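Transcriptional repressor, TetR family (Thermus thermophilus, PDB 3ANP) represses transcription of genes for fatty acid degradation, probably by binding their regulatory DNA, and binds lauroyl-CoA. Local coordinates at residues G175-L178 with A179-L182; N185-L188 with L189-M193. All blocks are in the same frame, centred on the assembly; numbering follows the deposited sequence.

Contact 1: G175-L178 with A179-L182; sequences GRDL and AEEL
D177 is the N-cap residue of helix 178-191, and its side chain caps the N-H of E180. The backbone N of E180 donates to D177 OD1 at 3.0 Å, with an N-H...O angle of 162°, and it reaches the oxygen from above the carboxylate plane. CG of D177 is anti to its own backbone N (chi1 -176°), a torsion that carries the carboxylate forward over the first turn and leaves D177 CG 3.4 Å from CB of E180.

Regular helical bonding starts from the same residue. D177 O accepts from the N of E181 at 3.2 Å, and L178 O from the N of L182 at 2.9 Å. A water donates to D177 O and to OE1 of E180, bridging the cap residue to the first turn. The carboxylate ends of E180 and E181 both form salt bridges with R153 of the second subunit, and E181 is also held by S165 and K184 of its own chain.

On the face turned to the protein interior, CD1 of L178 lies 3.9 Å from CG of L182. Both leucines also touch A94 on helix 82-99 and residues of helix 151-172.

A negative carboxylate at the amino end of a helix should interact favourably with the helix dipole, while supplying an acceptor to an N-H of the first turn, where the i-4 carbonyl, R176 O, is instead taken by W169.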
loop_
_atom_site.group_PDB
_atom_site.type_symbol
_atom_site.label_atom_id
_atom_site.label_comp_id
_atom_site.label_asym_id
_atom_site.label_seq_id
_atom_site.Cartn_x
_atom_site.Cartn_y
_atom_site.Cartn_z
ATOM N N GLY A 175 -17.488 -5.619 -2.262
ATOM C CA GLY A 175 -18.403 -6.025 -3.317
ATOM C C GLY A 175 -17.752 -6.069 -4.687
ATOM O O GLY A 175 -18.320 -6.629 -5.636
ATOM N N ARG A 176 -16.562 -5.483 -4.800
ATOM C CA ARG A 176 -15.847 -5.470 -6.071
ATOM C C ARG A 176 -15.107 -6.783 -6.337
ATOM O O ARG A 176 -14.971 -7.628 -5.450
ATOM C CB ARG A 176 -14.868 -4.289 -6.104
ATOM C CG ARG A 176 -15.545 -2.963 -5.792
ATOM C CD ARG A 176 -14.716 -1.763 -6.209
ATOM N NE ARG A 176 -15.439 -0.519 -5.948
ATOM C CZ ARG A 176 -14.975 0.702 -6.216
ATOM N NH1 ARG A 176 -13.774 0.863 -6.759
ATOM N NH2 ARG A 176 -15.718 1.770 -5.945
ATOM N N ASP A 177 -14.643 -6.946 -7.571
ATOM C CA ASP A 177 -13.930 -8.147 -8.004
ATOM C C ASP A 177 -12.431 -8.036 -7.683
ATOM O O ASP A 177 -11.671 -7.461 -8.457
ATOM C CB ASP A 177 -14.124 -8.308 -9.517
ATOM C CG ASP A 177 -13.510 -9.583 -10.068
ATOM O OD1 ASP A 177 -12.668 -10.213 -9.395
ATOM O OD2 ASP A 177 -13.872 -9.946 -11.204
ATOM N N LEU A 178 -12.002 -8.596 -6.559
ATOM C CA LEU A 178 -10.585 -8.513 -6.205
ATOM C C LEU A 178 -9.683 -9.233 -7.203
ATOM O O LEU A 178 -8.591 -8.757 -7.495
ATOM C CB LEU A 178 -10.337 -9.045 -4.789
ATOM C CG LEU A 178 -8.888 -9.112 -4.266
ATOM C CD1 LEU A 178 -8.249 -7.719 -4.257
ATOM C CD2 LEU A 178 -8.882 -9.717 -2.838
ATOM N N ALA A 179 -10.135 -10.364 -7.744
ATOM C CA ALA A 179 -9.324 -11.099 -8.712
ATOM C C ALA A 179 -8.981 -10.191 -9.912
ATOM O O ALA A 179 -7.841 -10.176 -10.394
ATOM C CB ALA A 179 -10.078 -12.345 -9.191
ATOM N N GLU A 180 -9.977 -9.449 -10.388
ATOM C CA GLU A 180 -9.802 -8.531 -11.519
ATOM C C GLU A 180 -8.800 -7.425 -11.168
ATOM O O GLU A 180 -7.975 -7.017 -11.993
ATOM C CB GLU A 180 -11.156 -7.908 -11.890
ATOM C CG GLU A 180 -11.175 -7.042 -13.157
ATOM C CD GLU A 180 -10.603 -5.643 -12.950
ATOM O OE1 GLU A 180 -10.808 -5.049 -11.858
ATOM O OE2 GLU A 180 -9.967 -5.130 -13.897
ATOM N N GLU A 181 -8.892 -6.936 -9.937
ATOM C CA GLU A 181 -8.004 -5.889 -9.456
ATOM C C GLU A 181 -6.552 -6.377 -9.382
ATOM O O GLU A 181 -5.634 -5.669 -9.787
ATOM C CB GLU A 181 -8.490 -5.411 -8.080
ATOM C CG GLU A 181 -7.511 -4.554 -7.281
ATOM C CD GLU A 181 -7.328 -3.153 -7.844
ATOM O OE1 GLU A 181 -8.198 -2.678 -8.611
ATOM O OE2 GLU A 181 -6.318 -2.515 -7.495
ATOM N N LEU A 182 -6.336 -7.588 -8.877
ATOM C CA LEU A 182 -4.974 -8.098 -8.784
ATOM C C LEU A 182 -4.403 -8.381 -10.166
ATOM O O LEU A 182 -3.212 -8.185 -10.403
ATOM C CB LEU A 182 -4.921 -9.361 -7.895
ATOM C CG LEU A 182 -5.270 -9.090 -6.417
ATOM C CD1 LEU A 182 -5.017 -10.357 -5.617
ATOM C CD2 LEU A 182 -4.424 -7.918 -5.853
HETATM O O HOH W 1 -12.067 -4.963 -9.673
#

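Contact 2: N185-L188 with L189-M193; sequences NLRL and LLEGM
OE1 of E191 is shared by two arginines: R187, one turn earlier in the helix, and R146 of the second subunit. Within the helix the salt bridge runs from R187 NE to E191 OE1 at 3.1 Å, and R187 NH2 comes equally near to that oxygen. The two side chains lie alongside each other and point the same way, yet their flat ends are steeply turned, the guanidinium and carboxylate planes standing 76° apart. OE1 sits over one face of the guanidinium, near NE and NH2, and OE2 lies above the same plane, offset toward the rim; this is a charge contact rather than a bond along an N-H. Bends at chi2 and chi3 curl the arginine chain round toward the glutamate, whose own chain runs extended beyond CG.

Beneath this i to i+4 pair, the last turns of helix 178-191 keep their regular bonding. L189 N donates to N185 O at 3.0 Å, L190 N to L186 O at 2.8 Å, and E191 N to R187 O at 2.8 Å. The helix, the last in this all-alpha TetR-family repressor, ends at G192, whose phi is positive. The final bond, from G192 N to L188 O, is bent to 125° and weak.

L186 turns to L86 and F90 of helix 82-99, and L189 to T157 and L158 of helix 151-172. Along the helix, CD1 of L186 approaches CB of L190 at 4.4 Å. Past the glycine, CG of the selenomethionine M193 lies 4.3 Å from L188 CD2, and M193 also packs against L189 of the second subunit.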
loop_
_atom_site.group_PDB
_atom_site.type_symbol
_atom_site.label_atom_id
_atom_site.label_comp_id
_atom_site.label_asym_id
_atom_site.label_seq_id
_atom_site.Cartn_x
_atom_site.Cartn_y
_atom_site.Cartn_z
ATOM N N ASN A 185 -3.079 -5.186 -11.464
ATOM C CA ASN A 185 -1.769 -4.850 -10.885
ATOM C C ASN A 185 -0.669 -5.633 -11.573
ATOM O O ASN A 185 0.404 -5.099 -11.894
ATOM C CB ASN A 185 -1.710 -5.185 -9.387
ATOM C CG ASN A 185 -2.615 -4.312 -8.552
ATOM O OD1 ASN A 185 -2.995 -3.226 -8.973
ATOM N ND2 ASN A 185 -2.949 -4.776 -7.343
ATOM N N LEU A 186 -0.923 -6.922 -11.765
ATOM C CA LEU A 186 0.040 -7.789 -12.408
ATOM C C LEU A 186 0.361 -7.343 -13.836
ATOM O O LEU A 186 1.522 -7.175 -14.191
ATOM C CB LEU A 186 -0.483 -9.218 -12.423
ATOM C CG LEU A 186 0.425 -10.211 -13.146
ATOM C CD1 LEU A 186 1.781 -10.275 -12.438
ATOM C CD2 LEU A 186 -0.239 -11.580 -13.163
ATOM N N ARG A 187 -0.672 -7.169 -14.656
ATOM C CA ARG A 187 -0.483 -6.747 -16.040
ATOM C C ARG A 187 0.253 -5.407 -16.121
ATOM O O ARG A 187 1.185 -5.242 -16.913
ATOM C CB ARG A 187 -1.838 -6.599 -16.736
ATOM C CG ARG A 187 -2.734 -7.822 -16.656
ATOM C CD ARG A 187 -2.439 -8.814 -17.755
ATOM N NE ARG A 187 -2.507 -8.189 -19.073
ATOM C CZ ARG A 187 -2.504 -8.860 -20.219
ATOM N NH1 ARG A 187 -2.442 -10.185 -20.214
ATOM N NH2 ARG A 187 -2.550 -8.204 -21.372
ATOM N N LEU A 188 -0.179 -4.438 -15.324
ATOM C CA LEU A 188 0.463 -3.131 -15.367
ATOM C C LEU A 188 1.929 -3.174 -14.981
ATOM O O LEU A 188 2.767 -2.613 -15.693
ATOM C CB LEU A 188 -0.279 -2.115 -14.488
ATOM C CG LEU A 188 -1.596 -1.584 -15.058
ATOM C CD1 LEU A 188 -2.107 -0.455 -14.173
ATOM C CD2 LEU A 188 -1.371 -1.065 -16.486
ATOM N N LEU A 189 2.267 -3.842 -13.876
ATOM C CA LEU A 189 3.671 -3.884 -13.487
ATOM C C LEU A 189 4.497 -4.804 -14.381
ATOM O O LEU A 189 5.647 -4.501 -14.705
ATOM C CB LEU A 189 3.839 -4.319 -12.028
ATOM C CG LEU A 189 5.177 -3.872 -11.427
ATOM C CD1 LEU A 189 5.080 -2.374 -11.095
ATOM C CD2 LEU A 189 5.516 -4.673 -10.156
ATOM N N LEU A 190 3.927 -5.933 -14.786
ATOM C CA LEU A 190 4.677 -6.850 -15.636
ATOM C C LEU A 190 4.884 -6.301 -17.056
ATOM O O LEU A 190 6.013 -6.283 -17.559
ATOM C CB LEU A 190 3.970 -8.205 -15.706
ATOM C CG LEU A 190 4.658 -9.348 -16.468
ATOM C CD1 LEU A 190 5.945 -9.730 -15.764
ATOM C CD2 LEU A 190 3.729 -10.568 -16.531
ATOM N N GLU A 191 3.803 -5.847 -17.695
ATOM C CA GLU A 191 3.893 -5.334 -19.070
ATOM C C GLU A 191 4.106 -3.833 -19.195
ATOM O O GLU A 191 4.703 -3.369 -20.173
ATOM C CB GLU A 191 2.623 -5.692 -19.847
ATOM C CG GLU A 191 2.308 -7.174 -19.858
ATOM C CD GLU A 191 0.969 -7.461 -20.519
ATOM O OE1 GLU A 191 -0.025 -6.787 -20.172
ATOM O OE2 GLU A 191 0.908 -8.364 -21.380
ATOM N N GLY A 192 3.610 -3.079 -18.216
ATOM C CA GLY A 192 3.726 -1.632 -18.270
ATOM C C GLY A 192 2.516 -1.017 -18.965
ATOM O O GLY A 192 1.715 -1.730 -19.586
HETATM N N MSE A 193 2.372 0.303 -18.855
HETATM C CA MSE A 193 1.263 1.021 -19.498
HETATM C C MSE A 193 1.519 1.183 -20.994
HETATM O O MSE A 193 0.576 1.259 -21.785
HETATM C CB MSE A 193 1.106 2.425 -18.889
HETATM C CG MSE A 193 0.926 2.431 -17.379
HETATM SE SE MSE A 193 0.832 4.274 -16.758
HETATM C CE MSE A 193 2.548 4.380 -15.880
#

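In the fold
Contact 1 starts helix 178-191 and contact 2 finishes it, their centres 16 Å apart, and both ends lean on the same neighbours. Both pack against helices 82-99 and 151-172, and S165 on the latter bonds side chains from each, E181 in one and N185 in the other. Both also reach the second subunit through glutamates, which meet R153 in contact 1 and R146 in contact 2. Neither lines the acyl-CoA pocket directly. The side chain of L182 is about 10 Å from the bound dodecyl-CoA, and that of N185 about 11 Å; L182 does touch Y162, a pocket residue.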